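PDB 4GVO: Lmo2349 protein from Listeria monocytogenes, which probably serves as the extracellular solute-binding component of an ABC transporter that takes up L-cystine. Local coordinates for residues T10-T15 / K69-A74; F87-V92 / K197-L202; N96-L101 / L193-V198; Q100-D105 / D166-T171. One frame throughout, in Å; residues are numbered along the deposited sequence. Where two conformers were deposited one is given.

Interaction 1 (T10-T15 / K69-A74); sequences TITVGT and KVDIVA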
# COMPACT_ATOMS: atom_id res chain seq x y z
N THR A 10 10.50 -10.15 21.06
CA THR A 10 9.76 -10.57 19.86
C THR A 10 8.77 -9.49 19.47
O THR A 10 7.99 -9.02 20.29
CB THR A 10 9.01 -11.90 20.08
OG1 THR A 10 9.99 -12.88 20.42
CG2 THR A 10 8.26 -12.31 18.85
N ILE A 11 8.82 -9.11 18.20
CA ILE A 11 7.96 -8.09 17.62
C ILE A 11 7.11 -8.77 16.58
O ILE A 11 7.63 -9.43 15.70
CB ILE A 11 8.82 -6.98 16.95
CG1 ILE A 11 9.77 -6.33 17.97
CG2 ILE A 11 7.94 -5.96 16.26
CD1 ILE A 11 9.11 -5.81 19.25
N THR A 12 5.80 -8.60 16.68
CA THR A 12 4.86 -9.14 15.71
C THR A 12 4.46 -8.09 14.69
O THR A 12 4.00 -7.01 15.04
CB THR A 12 3.61 -9.72 16.40
OG1 THR A 12 4.05 -10.73 17.33
CG2 THR A 12 2.65 -10.36 15.40
N VAL A 13 4.71 -8.42 13.45
CA VAL A 13 4.45 -7.55 12.30
C VAL A 13 3.24 -8.04 11.54
O VAL A 13 3.24 -9.14 10.98
CB VAL A 13 5.68 -7.54 11.35
CG1 VAL A 13 5.47 -6.57 10.19
CG2 VAL A 13 6.97 -7.20 12.12
N GLY A 14 2.18 -7.23 11.50
CA GLY A 14 1.06 -7.53 10.66
C GLY A 14 1.34 -7.18 9.22
O GLY A 14 1.82 -6.09 8.93
N THR A 15 1.01 -8.10 8.34
CA THR A 15 1.06 -7.86 6.91
C THR A 15 0.02 -8.68 6.20
O THR A 15 -0.73 -9.43 6.84
CB THR A 15 2.50 -8.09 6.39
OG1 THR A 15 2.62 -7.52 5.07
CG2 THR A 15 2.88 -9.57 6.34
N LYS A 69 -2.78 -6.39 18.92
CA LYS A 69 -2.55 -7.79 18.53
C LYS A 69 -1.38 -7.97 17.54
O LYS A 69 -0.96 -9.10 17.25
CB LYS A 69 -3.85 -8.42 18.04
CG LYS A 69 -4.89 -8.59 19.17
CD LYS A 69 -6.26 -8.94 18.62
CE LYS A 69 -7.32 -9.00 19.72
NZ LYS A 69 -8.70 -8.89 19.17
N VAL A 70 -0.92 -6.85 16.98
CA VAL A 70 0.37 -6.76 16.32
C VAL A 70 1.10 -5.51 16.89
O VAL A 70 0.46 -4.62 17.44
CB VAL A 70 0.26 -6.68 14.79
CG1 VAL A 70 -0.36 -7.98 14.20
CG2 VAL A 70 -0.48 -5.43 14.35
N ASP A 71 2.42 -5.47 16.74
CA ASP A 71 3.23 -4.35 17.16
C ASP A 71 3.55 -3.34 16.07
O ASP A 71 3.77 -2.16 16.35
CB ASP A 71 4.53 -4.86 17.78
CG ASP A 71 4.30 -5.86 18.92
OD1 ASP A 71 3.49 -5.55 19.83
OD2 ASP A 71 4.90 -6.97 18.91
N ILE A 72 3.59 -3.81 14.84
CA ILE A 72 3.92 -3.00 13.67
C ILE A 72 3.07 -3.48 12.54
O ILE A 72 2.80 -4.69 12.47
CB ILE A 72 5.39 -3.21 13.22
CG1 ILE A 72 6.35 -2.79 14.32
CG2 ILE A 72 5.68 -2.46 11.92
CD1 ILE A 72 7.83 -2.91 13.95
N VAL A 73 2.70 -2.56 11.65
CA VAL A 73 2.05 -2.96 10.37
C VAL A 73 2.97 -2.54 9.24
O VAL A 73 3.48 -1.40 9.23
CB VAL A 73 0.66 -2.31 10.25
CG1 VAL A 73 0.10 -2.45 8.83
CG2 VAL A 73 -0.30 -2.93 11.26
N ALA A 74 3.16 -3.48 8.30
CA ALA A 74 3.93 -3.27 7.05
C ALA A 74 3.08 -3.68 5.87
O ALA A 74 2.88 -4.87 5.67
CB ALA A 74 5.21 -4.11 7.08
O HOH W 1 4.63 -9.54 19.84
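Thr12 O is gripped by two successive backbone N-H groups of the facing segment, Asp71 N at 2.8 Å and Ile72 N at 3.2 Å. With this fork begins the parallel pairing of strands 9-15 and 72-73 in the first lobe of a solute-binding protein. Strand 9-15 is also paired with strand 49-55 on its other side, and the chain runs from strand 49-55 through helix 61-66 into 72-73, a beta-alpha-beta crossover that passes over strand 9-15. Asp71 returns the grip through its side chain: chi1 of -54° sets CG beside its own backbone N, and OD2 meets Thr12 N at 2.9 Å in an almost straight bond, on the anti side and somewhat out of the carboxylate plane. A water donates to the same OD2 and also bonds Thr12 OG1, so backbone and solvent together hold the carboxylate. Beyond Asp71 the pairing becomes regular, with Gly14 N bonded to Ile72 O and Ala74 N to Gly14 O. On one face Val13 CG1 rests on Ala74 CB at 4.0 Å; beyond that pair Phe200 of strand 191-202 also packs on Ala74. On the other side Val70 CG1 lies 3.8 Å from both N and CA of Gly14, while its neighbours Ser64 and Leu65 belong to helix 61-66. The pairing finishes with a side chain: Thr15 OG1, anti to its backbone N (chi1 -165°), donates to Ala74 O at 2.7 Å, nearly in line with the carbonyl bond.

Interaction 2 (F87-V92 / K197-L202); sequences FLFNDV and KVYFML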
# COMPACT_ATOMS: atom_id res chain seq x y z
N PHE A 87 -2.09 6.48 15.43
CA PHE A 87 -0.91 5.61 15.37
C PHE A 87 0.39 6.41 15.21
O PHE A 87 0.38 7.58 14.76
CB PHE A 87 -1.06 4.61 14.23
CG PHE A 87 -2.23 3.73 14.38
CD1 PHE A 87 -2.27 2.80 15.40
CD2 PHE A 87 -3.32 3.83 13.53
CE1 PHE A 87 -3.37 1.94 15.58
CE2 PHE A 87 -4.41 2.99 13.70
CZ PHE A 87 -4.43 2.05 14.71
N LEU A 88 1.50 5.76 15.55
CA LEU A 88 2.84 6.25 15.32
C LEU A 88 3.36 5.80 13.97
O LEU A 88 3.27 4.64 13.62
CB LEU A 88 3.74 5.75 16.44
CG LEU A 88 5.21 6.12 16.38
CD1 LEU A 88 5.36 7.65 16.43
CD2 LEU A 88 5.92 5.46 17.55
N PHE A 89 3.89 6.74 13.20
CA PHE A 89 4.66 6.44 11.99
C PHE A 89 6.14 6.60 12.29
O PHE A 89 6.53 7.56 12.97
CB PHE A 89 4.30 7.36 10.85
CG PHE A 89 2.93 7.11 10.28
CD1 PHE A 89 1.79 7.49 10.95
CD2 PHE A 89 2.77 6.43 9.11
CE1 PHE A 89 0.53 7.23 10.38
CE2 PHE A 89 1.52 6.15 8.56
CZ PHE A 89 0.41 6.58 9.18
N ASN A 90 6.98 5.69 11.79
CA ASN A 90 8.41 5.93 11.90
C ASN A 90 8.78 7.13 11.01
O ASN A 90 7.96 7.58 10.20
CB ASN A 90 9.22 4.68 11.60
CG ASN A 90 9.17 4.30 10.15
OD1 ASN A 90 8.09 4.04 9.63
ND2 ASN A 90 10.32 4.26 9.49
N ASP A 91 10.01 7.66 11.18
CA ASP A 91 10.45 8.88 10.46
C ASP A 91 10.95 8.64 9.06
O ASP A 91 10.94 9.57 8.23
CB ASP A 91 11.57 9.62 11.21
CG ASP A 91 11.06 10.43 12.41
OD1 ASP A 91 9.86 10.47 12.70
OD2 ASP A 91 11.91 11.05 13.09
N VAL A 92 11.43 7.43 8.77
CA VAL A 92 12.10 7.18 7.50
C VAL A 92 11.17 6.45 6.53
O VAL A 92 10.77 5.32 6.79
CB VAL A 92 13.40 6.40 7.73
CG1 VAL A 92 14.10 6.13 6.40
CG2 VAL A 92 14.33 7.15 8.72
N LYS A 197 3.97 9.45 1.39
CA LYS A 197 5.02 8.43 1.43
C LYS A 197 4.56 7.26 2.32
O LYS A 197 3.58 7.36 3.05
CB LYS A 197 6.32 9.05 1.93
CG LYS A 197 6.89 10.14 1.03
CD LYS A 197 8.22 10.72 1.51
CE LYS A 197 8.68 11.81 0.52
NZ LYS A 197 10.00 12.30 0.89
N VAL A 198 5.32 6.18 2.24
CA VAL A 198 5.03 4.90 2.88
C VAL A 198 5.98 4.71 4.07
O VAL A 198 7.21 4.91 3.95
CB VAL A 198 5.21 3.76 1.86
CG1 VAL A 198 5.37 2.39 2.56
CG2 VAL A 198 4.05 3.75 0.85
N TYR A 199 5.41 4.32 5.20
CA TYR A 199 6.11 4.12 6.43
C TYR A 199 5.54 2.89 7.15
O TYR A 199 4.46 2.42 6.83
CB TYR A 199 5.93 5.31 7.36
CG TYR A 199 6.30 6.67 6.81
CD1 TYR A 199 5.40 7.39 6.03
CD2 TYR A 199 7.52 7.24 7.10
CE1 TYR A 199 5.69 8.64 5.55
CE2 TYR A 199 7.84 8.47 6.59
CZ TYR A 199 6.92 9.18 5.82
OH TYR A 199 7.22 10.41 5.35
N PHE A 200 6.25 2.42 8.17
CA PHE A 200 5.68 1.48 9.12
C PHE A 200 4.75 2.20 10.10
O PHE A 200 4.93 3.38 10.39
CB PHE A 200 6.77 0.75 9.90
CG PHE A 200 7.71 -0.01 9.01
CD1 PHE A 200 7.28 -1.17 8.41
CD2 PHE A 200 9.02 0.43 8.75
CE1 PHE A 200 8.09 -1.88 7.58
CE2 PHE A 200 9.84 -0.27 7.87
CZ PHE A 200 9.39 -1.45 7.30
N MET A 201 3.75 1.47 10.60
CA MET A 201 2.85 1.99 11.57
C MET A 201 2.97 1.21 12.84
O MET A 201 3.05 -0.03 12.81
CB MET A 201 1.40 1.96 11.07
CG MET A 201 1.21 2.87 9.87
SD MET A 201 -0.49 2.92 9.24
CE MET A 201 -1.37 3.56 10.67
N LEU A 202 2.96 1.92 13.96
CA LEU A 202 3.14 1.33 15.29
C LEU A 202 2.12 1.93 16.25
O LEU A 202 1.48 2.92 15.97
CB LEU A 202 4.55 1.63 15.81
CG LEU A 202 5.73 1.20 14.92
CD1 LEU A 202 6.18 2.33 13.97
CD2 LEU A 202 6.90 0.73 15.79
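A two-residue antiparallel pairing of strand 88-89 with the end of strand 191-202 sets Leu88 against Leu202 and Phe89 against Met201 in the main sheet of the first lobe. Leu88 and Leu202 form the hydrogen-bonded pair, Leu88 N to Leu202 O at 2.9 Å and Leu202 N to Leu88 O at 2.8 Å. Phe89 and Met201 form the non-hydrogen-bonded pair, their side chains alongside each other and pointing the same way. Met201 CG lies over a face of the Phe89 ring, 4.0 Å from its centroid, a CH-pi contact; SD follows obliquely as a Met-aromatic contact. A bend at chi3 (61°) swings CE to 3.5 Å from Phe87 CD2. Tyr199 CB meets the edge of the Phe89 ring, in its plane, at CD2. Past Phe89 the backbone bond weakens: Asn90 N is 3.4 Å from Phe200 O. The Asn90 side chain takes over, OD1 accepting Phe200 N at 2.9 Å, while its ND2 bonds Asp214 of helix 207-222. Helix 61-66 covers Phe87 and Met201 through Leu62 and Leu65. The chain, back from the second lobe, thus completes the first-lobe sheet with an antiparallel strand, as in two-lobed periplasmic binding proteins.

Interaction 3 (N96-L101 / L193-V198); sequences NFPLQL and LSNAKV. With HIS (histidine), chain E.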
# COMPACT_ATOMS: atom_id res chain seq x y z
N ASN A 96 7.24 5.72 -2.15
CA ASN A 96 6.26 6.75 -2.51
C ASN A 96 5.00 6.03 -3.04
O ASN A 96 5.13 5.05 -3.75
CB ASN A 96 6.75 7.57 -3.74
CG ASN A 96 7.98 8.34 -3.48
OD1 ASN A 96 8.98 8.16 -4.18
ND2 ASN A 96 7.95 9.15 -2.46
N PHE A 97 3.81 6.54 -2.77
CA PHE A 97 2.59 5.89 -3.21
C PHE A 97 1.64 6.97 -3.80
O PHE A 97 0.52 7.17 -3.32
CB PHE A 97 1.96 5.11 -2.06
CG PHE A 97 1.18 3.90 -2.45
CD1 PHE A 97 -0.10 3.98 -2.98
CD2 PHE A 97 1.73 2.63 -2.27
CE1 PHE A 97 -0.81 2.83 -3.32
CE2 PHE A 97 1.05 1.51 -2.64
CZ PHE A 97 -0.24 1.60 -3.14
N PRO A 98 2.07 7.62 -4.91
CA PRO A 98 1.22 8.67 -5.49
C PRO A 98 -0.01 8.04 -6.13
O PRO A 98 0.09 7.07 -6.91
CB PRO A 98 2.12 9.32 -6.55
CG PRO A 98 3.11 8.27 -6.88
CD PRO A 98 3.36 7.54 -5.60
N LEU A 99 -1.19 8.55 -5.82
CA LEU A 99 -2.46 7.97 -6.28
C LEU A 99 -3.07 8.74 -7.45
O LEU A 99 -3.11 9.96 -7.44
CB LEU A 99 -3.48 7.97 -5.14
CG LEU A 99 -3.15 7.03 -3.95
CD1 LEU A 99 -4.21 7.20 -2.84
CD2 LEU A 99 -3.03 5.58 -4.42
N GLN A 100 -3.57 8.00 -8.42
CA GLN A 100 -4.31 8.52 -9.54
C GLN A 100 -5.52 7.66 -9.81
O GLN A 100 -5.47 6.44 -9.57
CB GLN A 100 -3.46 8.55 -10.83
CG GLN A 100 -2.42 9.66 -10.84
CD GLN A 100 -1.43 9.49 -11.96
OE1 GLN A 100 -0.50 8.75 -11.84
NE2 GLN A 100 -1.69 10.17 -13.10
N LEU A 101 -6.57 8.24 -10.36
CA LEU A 101 -7.63 7.44 -10.96
C LEU A 101 -7.02 6.47 -11.95
O LEU A 101 -6.07 6.78 -12.66
CB LEU A 101 -8.66 8.28 -11.66
CG LEU A 101 -9.45 9.28 -10.82
CD1 LEU A 101 -10.42 10.07 -11.70
CD2 LEU A 101 -10.17 8.60 -9.65
N LEU A 193 -3.80 12.64 -6.98
CA LEU A 193 -4.80 12.99 -5.99
C LEU A 193 -4.28 12.94 -4.58
O LEU A 193 -4.92 13.50 -3.69
CB LEU A 193 -6.01 12.06 -6.13
CG LEU A 193 -6.71 12.03 -7.51
CD1 LEU A 193 -7.78 10.93 -7.52
CD2 LEU A 193 -7.23 13.40 -7.95
N SER A 194 -3.16 12.28 -4.37
CA SER A 194 -2.52 12.17 -3.08
C SER A 194 -1.08 11.74 -3.35
O SER A 194 -0.85 10.93 -4.24
CB SER A 194 -3.24 11.09 -2.25
OG SER A 194 -2.56 10.82 -1.00
N ASN A 195 -0.14 12.27 -2.56
CA ASN A 195 1.27 11.96 -2.74
C ASN A 195 1.95 11.63 -1.39
O ASN A 195 3.02 12.15 -1.08
CB ASN A 195 2.02 13.09 -3.46
CG ASN A 195 3.38 12.64 -3.98
OD1 ASN A 195 3.63 11.43 -4.17
ND2 ASN A 195 4.27 13.58 -4.16
N ALA A 196 1.29 10.78 -0.60
CA ALA A 196 1.83 10.30 0.68
C ALA A 196 3.02 9.38 0.47
O ALA A 196 3.08 8.60 -0.51
CB ALA A 196 0.76 9.61 1.48
N LYS A 197 3.97 9.45 1.39
CA LYS A 197 5.02 8.43 1.43
C LYS A 197 4.56 7.26 2.32
O LYS A 197 3.58 7.36 3.05
CB LYS A 197 6.32 9.05 1.93
CG LYS A 197 6.89 10.14 1.03
CD LYS A 197 8.22 10.72 1.51
CE LYS A 197 8.68 11.81 0.52
NZ LYS A 197 10.00 12.30 0.89
N VAL A 198 5.32 6.18 2.24
CA VAL A 198 5.03 4.90 2.88
C VAL A 198 5.98 4.71 4.07
O VAL A 198 7.21 4.91 3.95
CB VAL A 198 5.21 3.76 1.86
CG1 VAL A 198 5.37 2.39 2.56
CG2 VAL A 198 4.05 3.75 0.85
N HIS E . -1.13 2.19 0.38
CA HIS E . -2.41 1.70 0.99
C HIS E . -2.81 2.47 2.20
O HIS E . -1.99 3.25 2.71
CB HIS E . -2.29 0.23 1.34
CG HIS E . -2.62 -0.67 0.18
ND1 HIS E . -1.89 -0.66 -0.94
CD2 HIS E . -3.69 -1.57 -0.04
CE1 HIS E . -2.45 -1.52 -1.83
NE2 HIS E . -3.52 -2.08 -1.25
OXT HIS E . -3.97 2.33 2.66
O HOH W 2 4.96 9.91 -2.38
O HOH W 3 -0.79 8.83 -1.53
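Phe97 carries this contact between its backbone, which faces Ala196, and its ring, which faces the ligand. Its CB touches Val198 CG2 at 3.8 Å, and ring atom CD2 stays near the same methyl. With CG anti to the backbone N (chi1 -150°), the ring turns from strand 191-202 into the pocket. There the amino nitrogen of the bound histidine stands 3.6 Å above the ring plane, over its centre, and at the tip CZ comes within 3.6 Å of histidine ND1. Leu99 CD2 lies at the ring edge, in plane; S-oxy cysteine, the other ligand of this pocket, also touches Phe97. The backbone behind is fixed by Phe97 N bonding to Ala196 O at 3.1 Å. Beside that direct bond, Phe97 O accepts a hydrogen bond from a water, which in turn accepts from Ser194 OG and Ala196 N. Direct backbone bonds return at Leu99, whose N meets Ser194 O at 2.9 Å and whose O accepts Leu193 N at 2.8 Å. Leu101 CD2 packs on Leu193 CD1 at 4.0 Å. The two antiparallel crossings around Phe97 and Ala196 are consistent with the two-segment hinge between the lobes of related binding proteins. Glu78 and Arg83 bond the ligand from the first lobe and Asn128 from the second, where helix 128-139 packs on Leu101, Leu193 and Ser194 and strand 168-170 lies against Leu99.

Interaction 4 (Q100-D105 / D166-T171); sequences QLTVLD and DATIST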
# COMPACT_ATOMS: atom_id res chain seq x y z
N GLN A 100 -3.57 8.00 -8.42
CA GLN A 100 -4.31 8.52 -9.54
C GLN A 100 -5.52 7.66 -9.81
O GLN A 100 -5.47 6.44 -9.57
CB GLN A 100 -3.46 8.55 -10.83
CG GLN A 100 -2.42 9.66 -10.84
CD GLN A 100 -1.43 9.49 -11.96
OE1 GLN A 100 -0.50 8.75 -11.84
NE2 GLN A 100 -1.69 10.17 -13.10
N LEU A 101 -6.57 8.24 -10.36
CA LEU A 101 -7.63 7.44 -10.96
C LEU A 101 -7.02 6.47 -11.95
O LEU A 101 -6.07 6.78 -12.66
CB LEU A 101 -8.66 8.28 -11.66
CG LEU A 101 -9.45 9.28 -10.82
CD1 LEU A 101 -10.42 10.07 -11.70
CD2 LEU A 101 -10.17 8.60 -9.65
N THR A 102 -7.59 5.27 -11.97
CA THR A 102 -7.06 4.20 -12.80
C THR A 102 -8.27 3.58 -13.51
O THR A 102 -9.31 3.34 -12.91
CB THR A 102 -6.32 3.20 -11.92
OG1 THR A 102 -5.16 3.83 -11.37
CG2 THR A 102 -5.87 1.97 -12.73
N VAL A 103 -8.13 3.38 -14.82
CA VAL A 103 -9.22 2.94 -15.68
C VAL A 103 -8.74 1.84 -16.63
O VAL A 103 -7.55 1.56 -16.73
CB VAL A 103 -9.77 4.12 -16.50
CG1 VAL A 103 -10.40 5.19 -15.58
CG2 VAL A 103 -8.67 4.72 -17.39
N LEU A 104 -9.67 1.19 -17.31
CA LEU A 104 -9.30 0.32 -18.45
C LEU A 104 -8.51 1.12 -19.48
O LEU A 104 -8.80 2.28 -19.75
CB LEU A 104 -10.52 -0.18 -19.11
CG LEU A 104 -11.26 -1.32 -18.62
CD1 LEU A 104 -12.31 -1.59 -19.73
CD2 LEU A 104 -10.35 -2.53 -18.38
N ASP A 105 -7.52 0.48 -20.10
CA ASP A 105 -6.67 1.18 -21.03
C ASP A 105 -7.45 1.82 -22.19
O ASP A 105 -7.08 2.88 -22.69
CB ASP A 105 -5.60 0.23 -21.57
CG ASP A 105 -4.61 0.94 -22.41
OD1 ASP A 105 -3.73 1.63 -21.86
OD2 ASP A 105 -4.73 0.82 -23.65
N ASP A 166 -16.28 1.92 -13.34
CA ASP A 166 -15.71 2.82 -14.32
C ASP A 166 -14.23 3.15 -14.03
O ASP A 166 -13.46 3.44 -14.93
CB ASP A 166 -16.54 4.08 -14.33
CG ASP A 166 -17.96 3.83 -14.82
OD1 ASP A 166 -18.12 3.72 -16.06
OD2 ASP A 166 -18.87 3.73 -13.96
N ALA A 167 -13.86 3.14 -12.75
CA ALA A 167 -12.52 3.54 -12.31
C ALA A 167 -12.21 2.94 -10.98
O ALA A 167 -13.12 2.48 -10.27
CB ALA A 167 -12.38 5.08 -12.22
N THR A 168 -10.91 2.90 -10.69
CA THR A 168 -10.42 2.65 -9.34
C THR A 168 -9.41 3.77 -9.01
O THR A 168 -9.31 4.76 -9.75
CB THR A 168 -9.79 1.23 -9.23
OG1 THR A 168 -9.47 0.96 -7.86
CG2 THR A 168 -8.57 1.05 -10.09
N ILE A 169 -8.66 3.59 -7.92
CA ILE A 169 -7.58 4.50 -7.55
C ILE A 169 -6.37 3.64 -7.22
O ILE A 169 -6.49 2.62 -6.54
CB ILE A 169 -7.99 5.45 -6.42
CG1 ILE A 169 -6.94 6.56 -6.23
CG2 ILE A 169 -8.38 4.75 -5.11
CD1 ILE A 169 -7.41 7.66 -5.31
N SER A 170 -5.23 3.97 -7.82
CA SER A 170 -4.04 3.14 -7.68
C SER A 170 -2.77 3.94 -7.90
O SER A 170 -2.83 5.17 -8.01
CB SER A 170 -4.06 1.89 -8.60
OG SER A 170 -3.11 0.90 -8.08
N THR A 171 -1.61 3.27 -7.89
CA THR A 171 -0.32 3.93 -8.04
C THR A 171 0.41 3.28 -9.21
O THR A 171 0.28 2.07 -9.40
CB THR A 171 0.48 3.91 -6.72
OG1 THR A 171 1.54 4.85 -6.78
CG2 THR A 171 0.98 2.53 -6.35
O HOH W 4 -12.55 1.96 -16.99
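Thr102 and Thr168 face each other as a hydrogen-bonded antiparallel pair, Thr168 N giving a nearly straight bond to Thr102 O at 2.8 Å and Thr102 N meeting Thr168 O at 2.9 Å from well above the carbonyl plane. Their side chains lie alongside, pointing the same way, with Thr168 CG2 3.6 Å from Thr102 CB. Two residues along each strand, Gln100 and Ser170 form a second such pair, with Gln100 N bonded to Ser170 O at 3.0 Å. Gln100 O is held twice: Ser170 N and Thr102 OG1 reach it from opposite faces of its carbonyl plane, the hydroxyl at 3.2 Å. Chi1 of -66° sets that OG1 beside its own backbone N, close to the preceding peptides. Between the two pairs stands the non-hydrogen-bonded pair of Leu101 and Ile169, where Ile169 CG1 lies 3.7 Å from Gln100 O. At the far end Val103 CG1 touches Ala167 CB at 3.9 Å, and a water joins Leu104 N to Asp166 O. In the next shell Thr168 OG1 bonds Ile122 O of strand 120-123, and Gln100 NE2 bonds Gly190 O. Helix 172-180 lies on the side of Thr102 and Ser170 through Val175, helix 128-139 on the opposite side, where Val132 and Leu133 meet Ile169. A sheet packed between helices on both faces is typical of the alpha/beta lobes of periplasmic binding proteins, here the second.

Overall arrangement
Interactions 1 and 2 build the sheet of the first lobe and touch directly, through a probable hydrogen bond from Val73 N to Met201 O (2.8 Å); both are largely buried. Interactions 3 and 4 are only partly buried and share Gln100 and Leu101 of strand 95-104. Strand 191-202 serves interaction 3 with one end and interaction 2 with the other, so it runs from the second lobe past the ligand back to the first. The chemistry follows place: a carboxylate aids parallel pairing in interaction 1, aromatic and sulfur packing fill interaction 2, the bound ligand enters only at interaction 3, where waters also bridge the two segments, and interaction 4 rests mainly on regular antiparallel backbone bonds.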